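Local coordinates for protein putative methyltransferase (Emericella variicolor, PDB 7DMB) that probably acts as a trans-acting methyltransferase in calbistrin biosynthesis, and binds the cofactor product S-adenosyl-L-homocysteine, at residues W179-S184 / G210-R215; G317-F322 / F372-N377; P289-T294 / D350-Q355. All blocks are in the same frame, centred on the assembly; numbering follows the deposited sequence.

Interaction 1. Residues W179-S184 / G210-R215; sequences WANSLS and GGTTAR. With SAH (S-adenosyl-L-homocysteine), chain C.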
loop_
_atom_site.group_PDB
_atom_site.type_symbol
_atom_site.label_atom_id
_atom_site.label_comp_id
_atom_site.label_asym_id
_atom_site.label_seq_id
_atom_site.Cartn_x
_atom_site.Cartn_y
_atom_site.Cartn_z
ATOM N N TRP A 179 -3.137 -6.428 6.913
ATOM C CA TRP A 179 -3.605 -7.438 5.961
ATOM C C TRP A 179 -2.804 -7.384 4.669
ATOM O O TRP A 179 -2.348 -8.416 4.175
ATOM C CB TRP A 179 -5.090 -7.269 5.616
ATOM C CG TRP A 179 -5.441 -8.071 4.331
ATOM C CD1 TRP A 179 -5.703 -9.411 4.255
ATOM C CD2 TRP A 179 -5.492 -7.583 2.975
ATOM N NE1 TRP A 179 -5.944 -9.782 2.951
ATOM C CE2 TRP A 179 -5.831 -8.681 2.147
ATOM C CE3 TRP A 179 -5.319 -6.320 2.381
ATOM C CZ2 TRP A 179 -5.983 -8.559 0.756
ATOM C CZ3 TRP A 179 -5.480 -6.205 0.987
ATOM C CH2 TRP A 179 -5.805 -7.320 0.201
ATOM N N ALA A 180 -2.679 -6.187 4.076
ATOM C CA ALA A 180 -1.938 -6.035 2.823
ATOM C C ALA A 180 -0.500 -6.516 2.967
ATOM O O ALA A 180 0.015 -7.240 2.106
ATOM C CB ALA A 180 -1.968 -4.576 2.364
ATOM N N ASN A 181 0.174 -6.097 4.040
ATOM C CA ASN A 181 1.536 -6.561 4.281
ATOM C C ASN A 181 1.586 -8.070 4.474
ATOM O O ASN A 181 2.609 -8.701 4.193
ATOM C CB ASN A 181 2.113 -5.859 5.507
ATOM C CG ASN A 181 2.716 -4.521 5.176
ATOM O OD1 ASN A 181 3.817 -4.446 4.621
ATOM N ND2 ASN A 181 2.005 -3.447 5.517
ATOM N N SER A 182 0.492 -8.670 4.940
ATOM C CA SER A 182 0.498 -10.097 5.210
ATOM C C SER A 182 0.603 -10.935 3.936
ATOM O O SER A 182 0.894 -12.135 4.018
ATOM C CB SER A 182 -0.755 -10.456 6.016
ATOM O OG SER A 182 -1.895 -10.605 5.179
ATOM N N LEU A 183 0.409 -10.338 2.768
ATOM C CA LEU A 183 0.495 -11.088 1.525
ATOM C C LEU A 183 1.921 -11.233 1.016
ATOM O O LEU A 183 2.181 -12.126 0.197
ATOM C CB LEU A 183 -0.355 -10.419 0.442
ATOM C CG LEU A 183 -1.882 -10.446 0.579
ATOM C CD1 LEU A 183 -2.522 -9.651 -0.562
ATOM C CD2 LEU A 183 -2.400 -11.875 0.600
ATOM N N SER A 184 2.841 -10.381 1.463
ATOM C CA SER A 184 4.197 -10.335 0.928
ATOM C C SER A 184 5.187 -10.820 1.973
ATOM O O SER A 184 5.124 -10.405 3.142
ATOM C CB SER A 184 4.592 -8.914 0.506
ATOM O OG SER A 184 3.694 -8.343 -0.431
ATOM N N GLY A 210 2.706 1.726 10.478
ATOM C CA GLY A 210 3.814 0.825 10.702
ATOM C C GLY A 210 3.634 -0.572 10.168
ATOM O O GLY A 210 4.369 -1.472 10.581
ATOM N N GLY A 211 2.690 -0.795 9.256
ATOM C CA GLY A 211 2.452 -2.150 8.777
ATOM C C GLY A 211 3.677 -2.766 8.133
ATOM O O GLY A 211 4.002 -3.931 8.369
ATOM N N THR A 212 4.381 -1.986 7.314
ATOM C CA THR A 212 5.607 -2.487 6.711
ATOM C C THR A 212 6.797 -2.374 7.667
ATOM O O THR A 212 7.666 -3.254 7.678
ATOM C CB THR A 212 5.868 -1.745 5.400
ATOM O OG1 THR A 212 4.771 -1.981 4.510
ATOM C CG2 THR A 212 7.155 -2.237 4.759
ATOM N N THR A 213 6.839 -1.321 8.486
ATOM C CA THR A 213 7.879 -1.211 9.507
ATOM C C THR A 213 7.993 -2.487 10.335
ATOM O O THR A 213 9.101 -2.939 10.655
ATOM C CB THR A 213 7.580 -0.030 10.427
ATOM O OG1 THR A 213 6.969 1.021 9.669
ATOM C CG2 THR A 213 8.869 0.491 11.100
ATOM N N ALA A 214 6.845 -3.074 10.695
ATOM C CA ALA A 214 6.820 -4.260 11.548
ATOM C C ALA A 214 7.474 -5.458 10.878
ATOM O O ALA A 214 8.234 -6.190 11.526
ATOM C CB ALA A 214 5.382 -4.602 11.930
ATOM N N ARG A 215 7.161 -5.702 9.596
ATOM C CA ARG A 215 7.825 -6.793 8.891
ATOM C C ARG A 215 9.331 -6.545 8.770
ATOM O O ARG A 215 10.131 -7.476 8.914
ATOM C CB ARG A 215 7.229 -7.003 7.501
ATOM C CG ARG A 215 5.725 -6.780 7.266
ATOM C CD ARG A 215 4.796 -7.310 8.332
ATOM N NE ARG A 215 5.201 -8.605 8.848
ATOM C CZ ARG A 215 4.846 -9.057 10.045
ATOM N NH1 ARG A 215 4.066 -8.293 10.826
ATOM N NH2 ARG A 215 5.282 -10.253 10.451
HETATM N N SAH C . 2.945 2.783 5.136
HETATM C CA SAH C . 1.512 2.931 5.513
HETATM C CB SAH C . 0.576 2.438 4.405
HETATM C CG SAH C . 0.363 3.463 3.311
HETATM S SD SAH C . -0.622 4.906 3.822
HETATM C C SAH C . 1.245 2.149 6.802
HETATM O O SAH C . 0.515 2.706 7.648
HETATM O OXT SAH C . 1.801 1.031 6.921
HETATM C "C5'" SAH C . 0.371 6.259 3.142
HETATM C "C4'" SAH C . 1.192 6.954 4.207
HETATM O "O4'" SAH C . 2.094 7.890 3.567
HETATM C "C3'" SAH C . 0.358 7.764 5.203
HETATM O "O3'" SAH C . 0.790 7.471 6.526
HETATM C "C2'" SAH C . 0.621 9.214 4.783
HETATM O "O2'" SAH C . 0.556 10.157 5.831
HETATM C "C1'" SAH C . 2.036 9.131 4.226
HETATM N N9 SAH C . 2.322 10.174 3.246
HETATM C C8 SAH C . 1.419 10.714 2.366
HETATM N N7 SAH C . 1.933 11.629 1.585
HETATM C C5 SAH C . 3.259 11.711 1.980
HETATM C C6 SAH C . 4.329 12.508 1.531
HETATM N N6 SAH C . 4.219 13.408 0.559
HETATM N N1 SAH C . 5.530 12.340 2.139
HETATM C C2 SAH C . 5.630 11.434 3.119
HETATM N N3 SAH C . 4.695 10.629 3.619
HETATM C C4 SAH C . 3.514 10.816 3.004
HETATM O O HOH W 1 2.264 -0.735 4.776
#

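Interaction 2. Residues G317-F322 / F372-N377; sequences GKYVDF and FYYNAN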
loop_
_atom_site.group_PDB
_atom_site.type_symbol
_atom_site.label_atom_id
_atom_site.label_comp_id
_atom_site.label_asym_id
_atom_site.label_seq_id
_atom_site.Cartn_x
_atom_site.Cartn_y
_atom_site.Cartn_z
ATOM N N GLY A 317 -8.168 -5.152 -10.105
ATOM C CA GLY A 317 -9.512 -4.810 -9.680
ATOM C C GLY A 317 -9.565 -3.494 -8.919
ATOM O O GLY A 317 -8.567 -2.788 -8.756
ATOM N N LYS A 318 -10.763 -3.187 -8.413
ATOM C CA LYS A 318 -11.100 -1.833 -7.991
ATOM C C LYS A 318 -11.381 -1.724 -6.492
ATOM O O LYS A 318 -12.064 -0.784 -6.067
ATOM C CB LYS A 318 -12.310 -1.325 -8.783
ATOM C CG LYS A 318 -12.001 -0.510 -10.042
ATOM C CD LYS A 318 -10.936 -1.135 -10.901
ATOM C CE LYS A 318 -10.216 -0.076 -11.733
ATOM N NZ LYS A 318 -9.048 -0.639 -12.475
ATOM N N TYR A 319 -10.884 -2.667 -5.683
ATOM C CA TYR A 319 -11.157 -2.610 -4.250
ATOM C C TYR A 319 -10.548 -1.357 -3.635
ATOM O O TYR A 319 -11.157 -0.719 -2.770
ATOM C CB TYR A 319 -10.643 -3.879 -3.558
ATOM C CG TYR A 319 -10.734 -3.863 -2.034
ATOM C CD1 TYR A 319 -11.958 -3.816 -1.395
ATOM C CD2 TYR A 319 -9.583 -3.910 -1.241
ATOM C CE1 TYR A 319 -12.054 -3.806 -0.023
ATOM C CE2 TYR A 319 -9.673 -3.899 0.154
ATOM C CZ TYR A 319 -10.912 -3.850 0.750
ATOM O OH TYR A 319 -11.030 -3.829 2.119
ATOM N N VAL A 320 -9.356 -0.966 -4.090
ATOM C CA VAL A 320 -8.716 0.222 -3.531
ATOM C C VAL A 320 -9.430 1.485 -4.004
ATOM O O VAL A 320 -9.613 2.429 -3.228
ATOM C CB VAL A 320 -7.212 0.239 -3.867
ATOM C CG1 VAL A 320 -6.505 1.303 -3.045
ATOM C CG2 VAL A 320 -6.614 -1.119 -3.537
ATOM N N ASP A 321 -9.860 1.517 -5.271
ATOM C CA ASP A 321 -10.691 2.619 -5.743
ATOM C C ASP A 321 -11.926 2.780 -4.871
ATOM O O ASP A 321 -12.293 3.898 -4.497
ATOM C CB ASP A 321 -11.117 2.398 -7.199
ATOM C CG ASP A 321 -9.945 2.180 -8.116
ATOM O OD1 ASP A 321 -9.638 3.093 -8.905
ATOM O OD2 ASP A 321 -9.328 1.096 -8.036
ATOM N N PHE A 322 -12.592 1.668 -4.552
ATOM C CA PHE A 322 -13.766 1.742 -3.691
ATOM C C PHE A 322 -13.411 2.302 -2.316
ATOM O O PHE A 322 -14.152 3.125 -1.758
ATOM C CB PHE A 322 -14.399 0.359 -3.553
ATOM C CG PHE A 322 -15.543 0.325 -2.594
ATOM C CD1 PHE A 322 -16.820 0.616 -3.031
ATOM C CD2 PHE A 322 -15.339 0.034 -1.244
ATOM C CE1 PHE A 322 -17.883 0.611 -2.154
ATOM C CE2 PHE A 322 -16.395 0.036 -0.367
ATOM C CZ PHE A 322 -17.674 0.321 -0.826
ATOM N N PHE A 372 -3.932 -11.688 -10.396
ATOM C CA PHE A 372 -4.699 -11.197 -9.248
ATOM C C PHE A 372 -3.768 -11.066 -8.045
ATOM O O PHE A 372 -3.781 -11.859 -7.102
ATOM C CB PHE A 372 -5.910 -12.092 -8.978
ATOM C CG PHE A 372 -7.014 -11.914 -9.999
ATOM C CD1 PHE A 372 -7.447 -12.972 -10.776
ATOM C CD2 PHE A 372 -7.591 -10.667 -10.198
ATOM C CE1 PHE A 372 -8.461 -12.801 -11.721
ATOM C CE2 PHE A 372 -8.607 -10.481 -11.146
ATOM C CZ PHE A 372 -9.037 -11.550 -11.905
ATOM N N TYR A 373 -2.943 -10.031 -8.102
ATOM C CA TYR A 373 -2.059 -9.641 -7.021
ATOM C C TYR A 373 -2.469 -8.247 -6.565
ATOM O O TYR A 373 -3.251 -7.560 -7.234
ATOM C CB TYR A 373 -0.590 -9.686 -7.471
ATOM C CG TYR A 373 -0.176 -8.545 -8.366
ATOM C CD1 TYR A 373 0.352 -7.360 -7.840
ATOM C CD2 TYR A 373 -0.323 -8.635 -9.747
ATOM C CE1 TYR A 373 0.720 -6.306 -8.670
ATOM C CE2 TYR A 373 0.045 -7.585 -10.581
ATOM C CZ TYR A 373 0.560 -6.425 -10.050
ATOM O OH TYR A 373 0.904 -5.400 -10.914
ATOM N N TYR A 374 -1.960 -7.829 -5.402
ATOM C CA TYR A 374 -2.215 -6.475 -4.925
ATOM C C TYR A 374 -0.965 -5.605 -4.963
ATOM O O TYR A 374 -0.937 -4.613 -5.703
ATOM C CB TYR A 374 -2.848 -6.518 -3.518
ATOM C CG TYR A 374 -4.371 -6.541 -3.603
ATOM C CD1 TYR A 374 -5.109 -5.355 -3.594
ATOM C CD2 TYR A 374 -5.070 -7.745 -3.742
ATOM C CE1 TYR A 374 -6.503 -5.366 -3.684
ATOM C CE2 TYR A 374 -6.469 -7.763 -3.851
ATOM C CZ TYR A 374 -7.177 -6.571 -3.818
ATOM O OH TYR A 374 -8.553 -6.569 -3.914
ATOM N N ASN A 375 0.094 -5.986 -4.241
ATOM C CA ASN A 375 1.336 -5.225 -4.149
ATOM C C ASN A 375 2.419 -5.787 -5.075
ATOM O O ASN A 375 2.644 -7.002 -5.126
ATOM C CB ASN A 375 1.871 -5.255 -2.718
ATOM C CG ASN A 375 1.319 -4.157 -1.851
ATOM O OD1 ASN A 375 1.152 -3.031 -2.289
ATOM N ND2 ASN A 375 1.073 -4.472 -0.587
ATOM N N ALA A 376 3.129 -4.892 -5.764
ATOM C CA ALA A 376 4.440 -5.212 -6.329
ATOM C C ALA A 376 5.544 -4.774 -5.355
ATOM O O ALA A 376 5.581 -3.615 -4.931
ATOM C CB ALA A 376 4.633 -4.540 -7.691
ATOM N N ASN A 377 6.432 -5.709 -5.000
ATOM C CA ASN A 377 7.581 -5.441 -4.124
ATOM C C ASN A 377 8.786 -5.174 -5.016
ATOM O O ASN A 377 9.357 -6.109 -5.587
ATOM C CB ASN A 377 7.862 -6.614 -3.179
ATOM C CG ASN A 377 6.699 -6.902 -2.222
ATOM O OD1 ASN A 377 6.501 -6.199 -1.221
ATOM N ND2 ASN A 377 5.914 -7.935 -2.541
HETATM O O HOH W 2 -9.145 -5.428 -6.252
#

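Interaction 3. Residues P289-T294 / D350-Q355; sequences PCLVET and DRRLKQ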
loop_
_atom_site.group_PDB
_atom_site.type_symbol
_atom_site.label_atom_id
_atom_site.label_comp_id
_atom_site.label_asym_id
_atom_site.label_seq_id
_atom_site.Cartn_x
_atom_site.Cartn_y
_atom_site.Cartn_z
ATOM N N PRO A 289 2.382 13.962 -5.748
ATOM C CA PRO A 289 1.852 14.485 -7.021
ATOM C C PRO A 289 2.711 14.180 -8.239
ATOM O O PRO A 289 2.174 14.081 -9.352
ATOM C CB PRO A 289 1.736 16.000 -6.772
ATOM C CG PRO A 289 2.525 16.282 -5.549
ATOM C CD PRO A 289 2.589 15.022 -4.746
ATOM N N CYS A 290 4.015 14.001 -8.080
ATOM C CA CYS A 290 4.882 13.864 -9.242
ATOM C C CYS A 290 5.914 12.796 -8.903
ATOM O O CYS A 290 6.798 13.026 -8.075
ATOM C CB CYS A 290 5.536 15.216 -9.573
ATOM S SG CYS A 290 6.797 15.185 -10.855
ATOM N N LEU A 291 5.796 11.622 -9.516
ATOM C CA LEU A 291 6.598 10.492 -9.058
ATOM C C LEU A 291 8.085 10.720 -9.298
ATOM O O LEU A 291 8.917 10.319 -8.476
ATOM C CB LEU A 291 6.143 9.196 -9.729
ATOM C CG LEU A 291 4.698 8.801 -9.454
ATOM C CD1 LEU A 291 4.451 7.426 -9.992
ATOM C CD2 LEU A 291 4.406 8.878 -7.941
ATOM N N VAL A 292 8.443 11.352 -10.423
ATOM C CA VAL A 292 9.854 11.547 -10.743
ATOM C C VAL A 292 10.519 12.468 -9.720
ATOM O O VAL A 292 11.621 12.187 -9.235
ATOM C CB VAL A 292 10.007 12.075 -12.182
ATOM C CG1 VAL A 292 11.441 12.492 -12.447
ATOM C CG2 VAL A 292 9.572 11.009 -13.188
ATOM N N GLU A 293 9.866 13.574 -9.366
ATOM C CA GLU A 293 10.423 14.446 -8.334
ATOM C C GLU A 293 10.508 13.720 -7.000
ATOM O O GLU A 293 11.488 13.871 -6.255
ATOM C CB GLU A 293 9.576 15.710 -8.209
ATOM C CG GLU A 293 10.077 16.878 -9.051
ATOM C CD GLU A 293 9.177 18.094 -8.925
ATOM O OE1 GLU A 293 8.683 18.339 -7.803
ATOM O OE2 GLU A 293 8.962 18.804 -9.936
ATOM N N THR A 294 9.499 12.902 -6.702
ATOM C CA THR A 294 9.511 12.070 -5.504
ATOM C C THR A 294 10.676 11.095 -5.517
ATOM O O THR A 294 11.384 10.934 -4.512
ATOM C CB THR A 294 8.202 11.306 -5.397
ATOM O OG1 THR A 294 7.189 12.206 -4.949
ATOM C CG2 THR A 294 8.343 10.111 -4.430
ATOM N N ASP A 350 9.530 1.312 -13.301
ATOM C CA ASP A 350 10.811 1.197 -13.996
ATOM C C ASP A 350 11.096 2.420 -14.860
ATOM O O ASP A 350 12.168 3.024 -14.762
ATOM C CB ASP A 350 10.819 -0.079 -14.837
ATOM C CG ASP A 350 12.096 -0.241 -15.645
ATOM O OD1 ASP A 350 13.185 -0.359 -15.030
ATOM O OD2 ASP A 350 12.002 -0.263 -16.898
ATOM N N ARG A 351 10.135 2.804 -15.708
ATOM C CA ARG A 351 10.263 4.018 -16.514
ATOM C C ARG A 351 10.638 5.222 -15.662
ATOM O O ARG A 351 11.559 5.978 -15.988
ATOM C CB ARG A 351 8.943 4.306 -17.241
ATOM C CG ARG A 351 8.659 3.460 -18.474
ATOM C CD ARG A 351 7.579 4.133 -19.298
ATOM N NE ARG A 351 7.984 5.485 -19.697
ATOM C CZ ARG A 351 7.156 6.439 -20.123
ATOM N NH1 ARG A 351 5.850 6.206 -20.205
ATOM N NH2 ARG A 351 7.638 7.628 -20.475
ATOM N N ARG A 352 9.914 5.430 -14.568
ATOM C CA ARG A 352 10.107 6.670 -13.840
ATOM C C ARG A 352 11.328 6.610 -12.938
ATOM O O ARG A 352 11.935 7.650 -12.664
ATOM C CB ARG A 352 8.845 7.003 -13.062
ATOM C CG ARG A 352 7.782 7.557 -13.986
ATOM C CD ARG A 352 6.493 7.687 -13.290
ATOM N NE ARG A 352 5.361 7.613 -14.201
ATOM C CZ ARG A 352 4.458 8.570 -14.305
ATOM N NH1 ARG A 352 4.588 9.674 -13.574
ATOM N NH2 ARG A 352 3.434 8.427 -15.125
ATOM N N LEU A 353 11.707 5.408 -12.495
ATOM C CA LEU A 353 12.964 5.246 -11.780
ATOM C C LEU A 353 14.136 5.676 -12.654
ATOM O O LEU A 353 15.036 6.385 -12.191
ATOM C CB LEU A 353 13.110 3.792 -11.316
ATOM C CG LEU A 353 12.329 3.392 -10.054
ATOM C CD1 LEU A 353 12.103 1.910 -10.013
ATOM C CD2 LEU A 353 13.025 3.865 -8.760
ATOM N N LYS A 354 14.118 5.300 -13.937
ATOM C CA LYS A 354 15.199 5.692 -14.842
ATOM C C LYS A 354 15.265 7.210 -15.011
ATOM O O LYS A 354 16.358 7.788 -15.072
ATOM C CB LYS A 354 15.024 5.005 -16.198
ATOM C CG LYS A 354 15.313 3.515 -16.157
ATOM C CD LYS A 354 14.917 2.795 -17.455
ATOM C CE LYS A 354 15.691 1.478 -17.592
ATOM N NZ LYS A 354 15.004 0.486 -18.489
ATOM N N GLN A 355 14.106 7.872 -15.067
ATOM C CA GLN A 355 14.057 9.326 -15.153
ATOM C C GLN A 355 14.556 10.008 -13.891
ATOM O O GLN A 355 14.849 11.205 -13.931
ATOM C CB GLN A 355 12.625 9.807 -15.429
ATOM C CG GLN A 355 12.160 9.606 -16.859
ATOM C CD GLN A 355 10.684 9.271 -16.960
ATOM O OE1 GLN A 355 9.834 10.005 -16.466
ATOM N NE2 GLN A 355 10.374 8.152 -17.606
HETATM O O HOH W 3 6.380 11.790 -12.593
#

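Interaction 1. Residues W179-S184 / G210-R215
The hydroxyl of T212 donates a short hydrogen bond to the side-chain carbonyl of N181, OG1 to OD1 2.6 Å, and this bond joins helix 172-181 to the glycine-rich turn at the start of helix 211-220 in the class I, Rossmann-like methyltransferase fold. That turn follows strand 200-205 and is the usual place for the amino-acid end of the cofactor. The donor lies in the carbonyl plane on a lone pair of OD1, with a C=O...OG1 angle of 113°. The two side chains meet at about a right angle. In N181, CG stands beside the backbone N and anti to the carbonyl carbon (chi1 -85°), which carries the amide across to T212. Its ND2 rests 3.2 Å from the backbone C of G211, a close approach over a residue that has no side chain to intervene.

One ordered water extends the contact to the ligand. It accepts from N181 ND2 and donates both to T212 OG1 and to the carboxylate oxygen OXT of S-adenosyl-L-homocysteine, each at 2.8 Å. The same OXT receives the amide of G211 directly, N to OXT 3.1 Å, so it is held from the backbone of the turn and, through water, by both polar side chains. N181 thus belongs to a second shell that probably helps to position the carboxylate.

Farther out, the bent chain of R215 lays its CG 4.0 Å from N181 OD1, while its guanidinium forms a salt bridge with E218. Y177 O takes a second hydrogen bond from N181 ND2 and fixes the rotation of the amide. N181 to S184 form a type I turn, closed by S184 N bonding to N181 O at 3.2 Å.

Interaction 2. Residues G317-F322 / F372-N377
The phenol oxygen of Y374 accepts a hydrogen bond from a water, OH to water 2.7 Å, and the same water takes a weak one from the backbone N of Y319 at 3.3 Å. This amide belongs to the first turn of helix 319-324, just after the N-cap residue K318, so the water links the start of the helix to the end of the tyrosine. The phenol oxygen also lies against the root of the other side chain, 3.4 Å from Y319 CB. With Y319 CG anti to the backbone N (chi1 173°), the side chains of Y319 and Y374 cross at about a right angle, and Y319 CD2 comes within 4.2 Å of Y374 CE1. Y374 immediately precedes strand 375-382, which runs antiparallel between strands 306-313 and 358-366 in the seven-stranded methyltransferase sheet; its side chain reaches from the sheet to the helix that follows strand 306-313. V320 approaches from another quarter: its CG2 sits at the edge of the Y374 ring, near the ring plane, 4.3 Å from CE1. Helix 56-79 packs against both tyrosines, Y319 touching I62 and W66, Y374 touching Q59, while W179 meets the Y374 ring edge-to-face.

Interaction 3. Residues P289-T294 / D350-Q355
The first turn of helix 291-301 meets residues 350-355 of helix 346-355, with the CA atoms of V292 and R352 5.8 Å apart at their nearest. C290 is the N-cap of the first helix, and L291 and V292 in the opening turn point toward the other segment. V292 uses both methyl groups. CG2 packs 4.0 Å from R352 CG and meets the amide oxygen of Q355, 3.4 Å from OE1, whereas CG1 turns to the backbone of Q355, 3.9 Å from its O. L291 flanks the arginine stem farther along: its CB and CD1 both lie 3.9 Å from R352 CD. Helix 291-301 is the connection of a beta-alpha-beta crossover between the parallel strands 276-282 and 306-313. The contact therefore joins the crossover helix to the helix leading into edge strand 358-366 of the same class I sheet. R352 is extended from CG to NE, which carries the guanidinium past L291 to two carboxylates: NE forms a salt bridge with E348 and NH1 one with D336. D336 also accepts from L291 N. The next amide of the helix start, V292 N, donates to a water at 3.0 Å, and R352 NH1 gives that water a weak bond at 2.9 Å.

Interactions 1 and 2 are buried, their centres about 9 Å from the centre of the chain, and touch one another: S184 probably hydrogen-bonds through OG to N377 ND2, 3.1 Å away. Interaction 3 lies apart, its centre about 24 Å from that of interaction 1, and runs out to the surface at Q355. Interaction 1 holds helices 172-181 and 211-220, interaction 2 helix 319-324 and the start of strand 375-382, interaction 3 helices 291-301 and 346-355. Polar side chains and water dominate interaction 1, beside the cofactor carboxylate; tyrosine side chains, a valine and a bridging water make interaction 2; aliphatic groups against an arginine stem make interaction 3.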